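Local coordinates for protein mirolysin (Tannerella forsythia, PDB 6R7V) that probably hydrolyses peptide bonds as a zinc-dependent metzincin metallopeptidase of the pappalysin family, held here in its latent zymogen form by a cysteine switch, at residues S42-I47 with N100-L105; V50-Y55 with N144-R149; F128-D133 with L164-F169; Y199-T204 with Y271-N276. The protein carries 1 engineered substitution. All blocks are in the same frame, centred on the assembly; numbering follows the deposited sequence.

Contact 1 (S42-I47 with N100-L105); sequences SSTILI and NIEFKL
Ile45 O accepts the Glu102 amide, 2.8 Å from its N, in a parallel pairing of strands 45-47 and 101-105, whose axes come within 4.6 Å, at 26° to each other. Four backbone hydrogen bonds alternate between the chains. Ile45 N donates a hydrogen bond to Asn100 O, while two residues further on Ile47 N reaches Glu102 O and Ile47 O receives Lys104 N. The loop residue Asn100 adds a side-chain bond: its CG is anti to the backbone N (chi1 -173°), and OD1 accepts the Thr44 hydroxyl, with OG1 2.7 Å from OD1. Asparagine also suits the positive phi of this position.

Apolar contacts divide between the two faces of the sheet. On one, Ile45 CB rests 4.1 Å from Ile101 CG1, and Ile47 CG1 meets Ile101 CG2 at 3.8 Å. Ile47 then lies alongside Phe103, both pointing the same way, with CB 3.8 Å from ring atom CD2. Branched and aromatic residues fill this buried face, which Phe290 and Met300 also cover.

The other face mixes polarity. Leu46 CD1 presses on the methylenes of Lys104, 3.7 Å from CG, the two side chains crossing at about a right angle; the lysine thus lends its aliphatic part to a buried leucine. The extended Glu102 lays its carboxylate by the Thr44 methyl, OE2 to CG2 3.5 Å.

Helix 64-77 lies between these parallel strands in sequence and packs on Phe103 through Leu74, the arrangement of a beta-alpha-beta crossover.

Contact 2 (V50-Y55 with N144-R149); sequences VVHVVY and NAWNTR
Asn144 brings its backbone carbonyl to the imidazole of His52, O to CE1 3.9 Å, in the first and looser touch between this irregular segment and strand 50-55. The asparagine's own amide group is busy within the loop, OD1 receiving the backbone N of Ser138. Ala145 follows with its CA 4.3 Å from His52 NE2; the methyl points away from the strand, and so small a residue lets the loop pass beside the imidazole.

Trp146 carries the contact. Its CG lies anti to the carbonyl carbon (chi1 -73°), and one face of the indole is laid against the strand. Val50 CG2 sits over that face, 3.5 Å from the centroid of the six-membered ring and only 4° off its normal, a CH-pi contact. Val50 CG1 reaches CD2 of the same indole at 3.9 Å, so both branches of the valine are spent on it. His52 comes to the same face over the five-membered ring with its edge, CE1 3.8 Å from Trp146 CD1. The planes stand at 79°, which makes the pair edge-to-face. Both imidazole nitrogens have partners, ND1 at Thr119 OG1 and NE2 at Asn153 OD1, and these bonds fix the ring's rotation. Beyond the tryptophan, Asn147 OD1 accepts Arg149 N in an Asx turn that leads the chain away from the strand.

Strand 50-55 runs between strands 118-122 and 152-157. The indole also touches Thr119 on the former, while on the latter Asn153 OD1 accepts the backbone N-H of Trp146 as well.

Contact 3 (F128-D133 with L164-F169); sequences FSMEMD and LGYAQF
Met130 and Tyr166 are the nearest CA pair, 7.4 Å apart, where a turn with helical torsions at 130-132 faces the extended strand 165-167. The gap is bridged by the tyrosine. Its CG is held between the backbone N and the carbonyl carbon (chi1 69°), and the ring spans to the turn.

Met130 covers one face of that ring. CG stands over the centre, 3.4 Å from the centroid, as a CH-pi contact; in the conformer given here, SD lies 4.3 Å from the centroid, a Met-aromatic contact. An unbranched, flexible side chain can bring its methylene over the ring centre. At the far end, the phenol OH donates to Asp133 OD1 over 2.7 Å, and the carboxylate oxygen lies in the plane of the ring at its edge, with the two flat groups 28° apart. A water 3.0 Å from Tyr166 OH donates to it and to Ser129 O, so the hydroxyl is gripped twice. A second water joins Asp133 OD2 to Gln168 OE1, donating to both, 2.7 Å from each oxygen. Lys136 forms a salt bridge with Asp133 OD1, and Thr179 bonds Gln168 OE1, so these buried polar groups are well supplied with partners.

Strand 165-167 pairs antiparallel with strand 182-185, where Val183 also touches the tyrosine. Its chain bonds Gly7 and Ser8, which follow the zinc ligand Cys6, while Ala167 packs on His211 of helix 203-212.

Contact 4 (Y199-T204 with Y271-N276); sequences YDKGRT and YDACMN
Tyr199 offers a ring face to the edge of Tyr271 in an offset edge-to-face pair, centroids 5.8 Å apart and planes at 83°. In turn, Tyr199 OH lies near the plane of the Tyr271 ring, 3.8 Å from its CE1. At the edge of the Tyr199 ring sits Asp272 OD1, 3.4 Å from CD1. The Arg203 guanidinium has Asp272 O near its plane, NH1 giving that carbonyl a weak bond of 2.9 Å.

The CG of Asp272 lies anti to the carbonyl carbon (chi1 -73°). OD2 lies in the bend before the helix and accepts Lys201 N at 2.9 Å on the anti side and Arg203 N from above the carboxylate plane. A water bonded to the same oxygen accepts Thr204 N. The acidic group thus gathers N-H groups at a helix start, where the helix dipole would probably favour its negative charge. Gly202, at the N-cap position, has the positive phi that suits glycine. Beside this, Lys201 CB meets Asp272 CB at 3.7 Å, while its NZ goes to Asp192; Arg203 CB passes Met275 SD at 3.9 Å, the two side chains sliding past each other in opposite directions.

Arg203 forms its salt bridges with Asp77 and Asp84. Arg4, near the zinc ligand Cys6, bridges to Asp272 OD1 and bonds Tyr199 OH and Thr204 OG1. Helix 203-212, which begins here, carries the zinc ligands His207 and His211, while segment 271-276 follows strand 269-270.

Strand 45-55 serves contacts 1 and 2 in succession; their centres are 19 Å apart, and they touch where Leu105 CD2 lies 4.0 Å from Val51 CG2. Contact 2 passes on to contact 3, 14 Å away between centres, through Val54 CG1 and Phe128 CZ at 3.5 Å. Contact 3 meets contact 4 where Leu164 packs on Thr204 and Tyr199. These last two approach the metal: the side chain of Tyr166 is about 7 Å from the zinc ion and that of Thr204 about 8 Å. Both also bind the N-terminal segment whose Cys6 ligates the zinc, consistent with holding the latent form. Contact 1 lies about 25 Å from contact 3, centre to centre.

Contact 1 (S42-I47 with N100-L105)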
# COMPACT_ATOMS: atom_id res chain seq x y z
N SER A 42 -5.59 15.80 13.40
CA SER A 42 -5.53 15.16 14.71
C SER A 42 -6.61 14.09 14.82
O SER A 42 -6.67 13.39 15.83
CB SER A 42 -5.69 16.20 15.82
OG SER A 42 -6.94 16.85 15.69
N SER A 43 -7.49 13.98 13.79
CA SER A 43 -8.59 13.03 13.88
C SER A 43 -8.47 11.89 12.89
O SER A 43 -7.55 11.81 12.08
CB SER A 43 -9.92 13.73 13.69
OG SER A 43 -9.94 14.44 12.47
N THR A 44 -9.42 10.95 12.98
CA THR A 44 -9.43 9.78 12.14
C THR A 44 -9.55 10.17 10.67
O THR A 44 -10.36 11.04 10.32
CB THR A 44 -10.57 8.83 12.53
OG1 THR A 44 -10.46 8.49 13.91
CG2 THR A 44 -10.53 7.54 11.73
N ILE A 45 -8.70 9.57 9.83
CA ILE A 45 -8.70 9.79 8.39
C ILE A 45 -9.52 8.66 7.80
O ILE A 45 -9.27 7.50 8.11
CB ILE A 45 -7.25 9.81 7.86
CG1 ILE A 45 -6.52 11.06 8.38
CG2 ILE A 45 -7.23 9.71 6.33
CD1 ILE A 45 -4.99 11.00 8.19
N LEU A 46 -10.54 9.00 6.99
CA LEU A 46 -11.39 7.99 6.37
C LEU A 46 -11.11 7.93 4.87
O LEU A 46 -11.14 8.95 4.19
CB LEU A 46 -12.87 8.35 6.64
CG LEU A 46 -13.94 7.48 5.95
CD1 LEU A 46 -13.80 6.01 6.33
CD2 LEU A 46 -15.33 7.98 6.34
N ILE A 47 -10.93 6.72 4.38
CA ILE A 47 -10.64 6.48 2.97
C ILE A 47 -11.78 5.72 2.32
O ILE A 47 -11.91 4.52 2.59
CB ILE A 47 -9.34 5.65 2.82
CG1 ILE A 47 -8.13 6.25 3.57
CG2 ILE A 47 -9.00 5.40 1.32
CD1 ILE A 47 -7.64 7.47 3.13
N ASN A 100 -4.51 5.30 12.72
CA ASN A 100 -5.78 6.00 12.88
C ASN A 100 -6.33 6.42 11.50
O ASN A 100 -6.80 7.54 11.27
CB ASN A 100 -5.64 7.17 13.85
CG ASN A 100 -6.95 7.86 14.20
OD1 ASN A 100 -8.03 7.26 14.13
ND2 ASN A 100 -6.87 9.13 14.56
N ILE A 101 -6.25 5.46 10.56
CA ILE A 101 -6.80 5.56 9.22
C ILE A 101 -7.80 4.42 9.08
O ILE A 101 -7.45 3.26 9.35
CB ILE A 101 -5.67 5.48 8.15
CG1 ILE A 101 -4.70 6.66 8.29
CG2 ILE A 101 -6.27 5.45 6.74
CD1 ILE A 101 -3.43 6.58 7.36
N GLU A 102 -9.01 4.75 8.64
CA GLU A 102 -10.11 3.81 8.37
C GLU A 102 -10.38 3.68 6.90
O GLU A 102 -10.27 4.68 6.18
CB GLU A 102 -11.43 4.33 8.98
CG GLU A 102 -11.63 4.20 10.46
CD GLU A 102 -12.88 4.92 10.93
OE1 GLU A 102 -13.67 5.44 10.11
OE2 GLU A 102 -13.01 5.05 12.16
N PHE A 103 -10.90 2.53 6.48
CA PHE A 103 -11.23 2.24 5.09
C PHE A 103 -12.65 1.77 5.03
O PHE A 103 -13.07 0.97 5.87
CB PHE A 103 -10.31 1.15 4.53
CG PHE A 103 -8.85 1.52 4.51
CD1 PHE A 103 -8.07 1.39 5.66
CD2 PHE A 103 -8.26 2.05 3.37
CE1 PHE A 103 -6.72 1.74 5.65
CE2 PHE A 103 -6.91 2.45 3.37
CZ PHE A 103 -6.15 2.28 4.52
N LYS A 104 -13.42 2.30 4.09
CA LYS A 104 -14.80 1.84 3.93
C LYS A 104 -15.11 1.73 2.47
O LYS A 104 -14.80 2.65 1.70
CB LYS A 104 -15.83 2.78 4.59
CG LYS A 104 -15.80 2.86 6.10
CD LYS A 104 -16.90 3.80 6.61
CE LYS A 104 -16.62 4.20 8.03
NZ LYS A 104 -17.70 5.03 8.61
N LEU A 105 -15.83 0.67 2.08
CA LEU A 105 -16.24 0.58 0.70
C LEU A 105 -17.23 1.70 0.38
O LEU A 105 -18.13 1.99 1.18
CB LEU A 105 -16.90 -0.77 0.44
CG LEU A 105 -15.96 -1.99 0.46
CD1 LEU A 105 -16.78 -3.30 0.37
CD2 LEU A 105 -15.00 -1.95 -0.76

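Contact 2 (V50-Y55 with N144-R149)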
# COMPACT_ATOMS: atom_id res chain seq x y z
N VAL A 50 -13.01 1.78 -3.62
CA VAL A 50 -13.68 1.03 -4.66
C VAL A 50 -12.74 -0.08 -5.09
O VAL A 50 -11.54 0.15 -5.34
CB VAL A 50 -14.19 1.89 -5.84
CG1 VAL A 50 -13.06 2.70 -6.50
CG2 VAL A 50 -14.94 1.04 -6.87
N VAL A 51 -13.26 -1.30 -5.09
CA VAL A 51 -12.49 -2.48 -5.55
C VAL A 51 -12.98 -2.87 -6.93
O VAL A 51 -14.18 -3.17 -7.11
CB VAL A 51 -12.63 -3.65 -4.56
CG1 VAL A 51 -11.83 -4.86 -5.05
CG2 VAL A 51 -12.13 -3.20 -3.18
N HIS A 52 -12.06 -2.87 -7.90
CA HIS A 52 -12.36 -3.24 -9.27
C HIS A 52 -11.88 -4.64 -9.53
O HIS A 52 -10.67 -4.83 -9.68
CB HIS A 52 -11.70 -2.30 -10.30
CG HIS A 52 -11.98 -0.86 -10.09
ND1 HIS A 52 -13.21 -0.32 -10.37
CD2 HIS A 52 -11.15 0.14 -9.67
CE1 HIS A 52 -13.12 0.98 -10.09
NE2 HIS A 52 -11.89 1.30 -9.69
N VAL A 53 -12.81 -5.62 -9.59
CA VAL A 53 -12.42 -7.00 -9.93
C VAL A 53 -12.44 -7.12 -11.44
O VAL A 53 -13.50 -6.88 -12.06
CB VAL A 53 -13.32 -8.05 -9.25
CG1 VAL A 53 -12.87 -9.48 -9.58
CG2 VAL A 53 -13.38 -7.84 -7.74
N VAL A 54 -11.28 -7.43 -12.04
CA VAL A 54 -11.16 -7.56 -13.49
C VAL A 54 -10.81 -9.02 -13.73
O VAL A 54 -9.78 -9.49 -13.26
CB VAL A 54 -10.10 -6.57 -14.04
CG1 VAL A 54 -10.00 -6.69 -15.56
CG2 VAL A 54 -10.42 -5.11 -13.63
N TYR A 55 -11.70 -9.76 -14.39
CA TYR A 55 -11.55 -11.20 -14.44
C TYR A 55 -11.70 -11.77 -15.81
O TYR A 55 -12.59 -11.38 -16.57
CB TYR A 55 -12.58 -11.86 -13.46
CG TYR A 55 -14.03 -11.64 -13.81
CD1 TYR A 55 -14.71 -10.49 -13.41
CD2 TYR A 55 -14.75 -12.60 -14.52
CE1 TYR A 55 -16.03 -10.26 -13.78
CE2 TYR A 55 -16.07 -12.39 -14.89
CZ TYR A 55 -16.71 -11.22 -14.49
OH TYR A 55 -18.03 -11.02 -14.83
N ASN A 144 -11.60 1.76 -15.91
CA ASN A 144 -11.18 3.12 -15.53
C ASN A 144 -11.36 3.38 -14.04
O ASN A 144 -12.32 2.92 -13.42
CB ASN A 144 -12.00 4.17 -16.28
CG ASN A 144 -11.73 4.28 -17.75
OD1 ASN A 144 -10.83 3.65 -18.32
ND2 ASN A 144 -12.51 5.13 -18.42
N ALA A 145 -10.44 4.16 -13.48
CA ALA A 145 -10.55 4.56 -12.09
C ALA A 145 -11.77 5.44 -11.85
O ALA A 145 -12.22 6.16 -12.76
CB ALA A 145 -9.30 5.33 -11.70
N TRP A 146 -12.28 5.40 -10.63
CA TRP A 146 -13.26 6.33 -10.11
C TRP A 146 -12.49 7.50 -9.56
O TRP A 146 -11.50 7.28 -8.83
CB TRP A 146 -14.07 5.69 -8.99
CG TRP A 146 -15.06 4.65 -9.41
CD1 TRP A 146 -15.21 4.05 -10.64
CD2 TRP A 146 -16.08 4.09 -8.58
NE1 TRP A 146 -16.32 3.22 -10.63
CE2 TRP A 146 -16.82 3.18 -9.36
CE3 TRP A 146 -16.51 4.36 -7.27
CZ2 TRP A 146 -17.93 2.50 -8.85
CZ3 TRP A 146 -17.54 3.61 -6.74
CH2 TRP A 146 -18.26 2.72 -7.54
N ASN A 147 -12.97 8.72 -9.84
CA ASN A 147 -12.37 9.98 -9.38
C ASN A 147 -11.29 9.74 -8.26
O ASN A 147 -11.64 9.61 -7.07
CB ASN A 147 -13.46 10.91 -8.87
CG ASN A 147 -12.94 12.28 -8.50
OD1 ASN A 147 -11.72 12.53 -8.43
ND2 ASN A 147 -13.86 13.18 -8.19
N THR A 148 -9.99 9.77 -8.63
CA THR A 148 -8.92 9.43 -7.68
C THR A 148 -8.70 10.49 -6.60
O THR A 148 -7.94 10.23 -5.65
CB THR A 148 -7.61 9.12 -8.42
OG1 THR A 148 -7.24 10.27 -9.18
CG2 THR A 148 -7.75 7.92 -9.32
N ARG A 149 -9.38 11.65 -6.71
CA ARG A 149 -9.30 12.67 -5.65
C ARG A 149 -10.19 12.26 -4.49
O ARG A 149 -10.02 12.76 -3.39
CB ARG A 149 -9.77 14.03 -6.18
CG ARG A 149 -9.05 14.51 -7.42
CD ARG A 149 -9.58 15.85 -7.92
NE ARG A 149 -9.40 16.95 -6.97
CZ ARG A 149 -8.22 17.50 -6.68
NH1 ARG A 149 -7.10 17.01 -7.20
NH2 ARG A 149 -8.15 18.53 -5.84

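Contact 3 (F128-D133 with L164-F169)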
# COMPACT_ATOMS: atom_id res chain seq x y z
N PHE A 128 -2.35 -9.07 -16.74
CA PHE A 128 -2.14 -7.63 -16.79
C PHE A 128 -0.70 -7.32 -16.53
O PHE A 128 -0.01 -8.07 -15.83
CB PHE A 128 -3.06 -6.92 -15.81
CG PHE A 128 -4.48 -6.92 -16.33
CD1 PHE A 128 -5.34 -7.96 -16.02
CD2 PHE A 128 -4.90 -5.96 -17.24
CE1 PHE A 128 -6.63 -8.01 -16.57
CE2 PHE A 128 -6.19 -5.99 -17.78
CZ PHE A 128 -7.06 -7.00 -17.41
N SER A 129 -0.26 -6.20 -17.08
CA SER A 129 1.12 -5.74 -17.01
C SER A 129 1.24 -4.47 -16.20
O SER A 129 0.50 -3.51 -16.43
CB SER A 129 1.64 -5.51 -18.43
OG SER A 129 2.69 -4.56 -18.51
N MET A 130 2.19 -4.46 -15.26
CA MET A 130 2.41 -3.27 -14.46
C MET A 130 2.91 -2.14 -15.35
O MET A 130 2.43 -1.01 -15.23
CB MET A 130 3.40 -3.50 -13.32
CG MET A 130 3.72 -2.22 -12.60
SD MET A 130 5.13 -2.27 -11.52
CE MET A 130 6.47 -2.36 -12.70
N GLU A 131 3.83 -2.46 -16.28
CA GLU A 131 4.45 -1.57 -17.26
C GLU A 131 3.42 -0.78 -18.09
O GLU A 131 3.59 0.43 -18.27
CB GLU A 131 5.35 -2.40 -18.20
CG GLU A 131 6.52 -3.09 -17.49
CD GLU A 131 6.23 -4.29 -16.60
OE1 GLU A 131 5.20 -4.98 -16.82
OE2 GLU A 131 7.05 -4.56 -15.69
N MET A 132 2.35 -1.45 -18.55
CA MET A 132 1.29 -0.84 -19.34
C MET A 132 0.22 -0.15 -18.49
O MET A 132 -0.48 0.73 -19.01
CB MET A 132 0.59 -1.91 -20.21
CG MET A 132 1.47 -2.52 -21.28
SD MET A 132 0.63 -3.84 -22.20
CE MET A 132 -0.66 -2.88 -23.05
N ASP A 133 0.02 -0.61 -17.23
CA ASP A 133 -1.07 -0.14 -16.35
C ASP A 133 -2.42 -0.44 -17.03
O ASP A 133 -3.42 0.26 -16.81
CB ASP A 133 -0.94 1.37 -16.03
CG ASP A 133 -0.53 1.71 -14.62
OD1 ASP A 133 -0.64 0.83 -13.74
OD2 ASP A 133 -0.11 2.86 -14.39
N LEU A 164 3.02 -9.82 -7.05
CA LEU A 164 1.92 -9.86 -6.08
C LEU A 164 1.08 -8.59 -6.10
O LEU A 164 -0.12 -8.64 -5.78
CB LEU A 164 2.42 -10.08 -4.64
CG LEU A 164 3.21 -11.36 -4.33
CD1 LEU A 164 3.51 -11.44 -2.86
CD2 LEU A 164 2.47 -12.61 -4.75
N GLY A 165 1.70 -7.46 -6.38
CA GLY A 165 0.98 -6.20 -6.36
C GLY A 165 1.89 -5.03 -6.66
O GLY A 165 3.12 -5.19 -6.68
N TYR A 166 1.29 -3.86 -6.89
CA TYR A 166 2.05 -2.64 -7.08
C TYR A 166 1.17 -1.43 -6.77
O TYR A 166 -0.06 -1.50 -6.84
CB TYR A 166 2.67 -2.53 -8.47
CG TYR A 166 1.71 -2.33 -9.62
CD1 TYR A 166 1.46 -1.06 -10.13
CD2 TYR A 166 1.14 -3.42 -10.28
CE1 TYR A 166 0.63 -0.87 -11.23
CE2 TYR A 166 0.32 -3.25 -11.39
CZ TYR A 166 0.09 -1.97 -11.88
OH TYR A 166 -0.74 -1.79 -12.96
N ALA A 167 1.81 -0.32 -6.41
CA ALA A 167 1.11 0.91 -6.07
C ALA A 167 1.69 2.06 -6.83
O ALA A 167 2.87 2.02 -7.21
CB ALA A 167 1.27 1.17 -4.58
N GLN A 168 0.93 3.14 -6.93
CA GLN A 168 1.45 4.37 -7.48
C GLN A 168 1.75 5.30 -6.29
O GLN A 168 0.90 5.47 -5.42
CB GLN A 168 0.47 5.00 -8.49
CG GLN A 168 1.13 6.19 -9.19
CD GLN A 168 0.28 6.74 -10.30
OE1 GLN A 168 0.18 6.14 -11.36
NE2 GLN A 168 -0.34 7.87 -10.06
N PHE A 169 2.94 5.92 -6.26
CA PHE A 169 3.32 6.79 -5.16
C PHE A 169 2.69 8.18 -5.25
O PHE A 169 2.46 8.67 -6.37
CB PHE A 169 4.84 6.95 -5.14
CG PHE A 169 5.60 5.73 -4.68
CD1 PHE A 169 6.20 4.88 -5.60
CD2 PHE A 169 5.71 5.44 -3.33
CE1 PHE A 169 6.85 3.72 -5.18
CE2 PHE A 169 6.41 4.30 -2.91
CZ PHE A 169 6.99 3.45 -3.83
O HOH W 1 -2.04 -3.34 -15.16
O HOH W 2 0.86 3.61 -12.00

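Contact 4 (Y199-T204 with Y271-N276)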
# COMPACT_ATOMS: atom_id res chain seq x y z
N TYR A 199 0.75 -15.92 1.23
CA TYR A 199 0.30 -14.53 1.16
C TYR A 199 -1.21 -14.55 1.21
O TYR A 199 -1.91 -14.23 0.24
CB TYR A 199 0.89 -13.81 -0.08
CG TYR A 199 2.39 -13.97 -0.17
CD1 TYR A 199 3.24 -13.30 0.69
CD2 TYR A 199 2.96 -14.83 -1.11
CE1 TYR A 199 4.62 -13.47 0.64
CE2 TYR A 199 4.34 -15.00 -1.19
CZ TYR A 199 5.16 -14.32 -0.31
OH TYR A 199 6.53 -14.47 -0.38
N ASP A 200 -1.73 -15.02 2.35
CA ASP A 200 -3.16 -15.28 2.56
C ASP A 200 -3.73 -14.58 3.79
O ASP A 200 -4.78 -14.99 4.27
CB ASP A 200 -3.42 -16.79 2.66
CG ASP A 200 -2.68 -17.48 3.80
OD1 ASP A 200 -1.70 -16.88 4.34
OD2 ASP A 200 -3.03 -18.63 4.12
N LYS A 201 -3.06 -13.51 4.29
CA LYS A 201 -3.61 -12.77 5.42
C LYS A 201 -3.90 -11.31 5.05
O LYS A 201 -4.15 -10.50 5.95
CB LYS A 201 -2.70 -12.85 6.67
CG LYS A 201 -2.36 -14.27 7.13
CD LYS A 201 -3.61 -14.97 7.62
CE LYS A 201 -3.38 -16.40 8.08
NZ LYS A 201 -4.67 -16.96 8.52
N GLY A 202 -3.93 -11.02 3.74
CA GLY A 202 -4.27 -9.69 3.26
C GLY A 202 -3.18 -8.66 3.41
O GLY A 202 -3.46 -7.45 3.24
N ARG A 203 -1.92 -9.09 3.66
CA ARG A 203 -0.86 -8.10 3.85
C ARG A 203 -0.27 -7.59 2.54
O ARG A 203 0.45 -6.59 2.57
CB ARG A 203 0.25 -8.61 4.78
CG ARG A 203 0.03 -8.21 6.23
CD ARG A 203 -1.23 -8.81 6.85
NE ARG A 203 -1.47 -8.22 8.17
CZ ARG A 203 -1.08 -8.78 9.31
NH1 ARG A 203 -0.39 -9.92 9.30
NH2 ARG A 203 -1.32 -8.17 10.47
N THR A 204 -0.51 -8.23 1.41
CA THR A 204 -0.04 -7.68 0.13
C THR A 204 -0.70 -6.29 -0.04
O THR A 204 -0.03 -5.31 -0.39
CB THR A 204 -0.32 -8.63 -1.04
OG1 THR A 204 0.35 -9.86 -0.78
CG2 THR A 204 0.16 -8.06 -2.36
N TYR A 271 6.59 -13.10 4.76
CA TYR A 271 5.27 -13.73 4.67
C TYR A 271 4.23 -12.94 5.44
O TYR A 271 4.54 -12.38 6.48
CB TYR A 271 5.29 -15.13 5.26
CG TYR A 271 6.02 -16.20 4.50
CD1 TYR A 271 6.37 -16.02 3.16
CD2 TYR A 271 6.29 -17.43 5.08
CE1 TYR A 271 7.00 -17.04 2.43
CE2 TYR A 271 6.90 -18.45 4.37
CZ TYR A 271 7.27 -18.25 3.05
OH TYR A 271 7.90 -19.28 2.38
N ASP A 272 2.98 -12.95 4.96
CA ASP A 272 1.93 -12.21 5.64
C ASP A 272 1.78 -12.48 7.13
O ASP A 272 1.54 -11.54 7.90
CB ASP A 272 0.60 -12.56 5.02
CG ASP A 272 0.31 -12.00 3.64
OD1 ASP A 272 1.26 -11.63 2.92
OD2 ASP A 272 -0.87 -11.95 3.27
N ALA A 273 1.84 -13.76 7.54
CA ALA A 273 1.64 -14.12 8.94
C ALA A 273 2.82 -13.72 9.84
O ALA A 273 2.68 -13.79 11.07
CB ALA A 273 1.36 -15.61 9.07
N CYS A 274 3.94 -13.31 9.25
CA CYS A 274 5.07 -12.93 10.09
C CYS A 274 5.23 -11.39 10.15
O CYS A 274 6.11 -10.91 10.85
CB CYS A 274 6.32 -13.67 9.65
SG CYS A 274 6.10 -15.47 9.64
N MET A 275 4.32 -10.63 9.52
CA MET A 275 4.26 -9.18 9.62
C MET A 275 3.28 -8.76 10.70
O MET A 275 2.25 -9.42 10.90
CB MET A 275 3.79 -8.55 8.32
CG MET A 275 4.72 -8.78 7.21
SD MET A 275 4.04 -8.09 5.67
CE MET A 275 5.62 -7.84 4.80
N ASN A 276 3.54 -7.63 11.35
CA ASN A 276 2.60 -7.23 12.39
C ASN A 276 2.74 -5.77 12.86
O ASN A 276 2.09 -5.42 13.85
CB ASN A 276 2.68 -8.19 13.62
CG ASN A 276 4.10 -8.40 14.04
OD1 ASN A 276 4.81 -7.44 14.35
ND2 ASN A 276 4.57 -9.65 14.03
O HOH W 3 -1.51 -10.92 0.89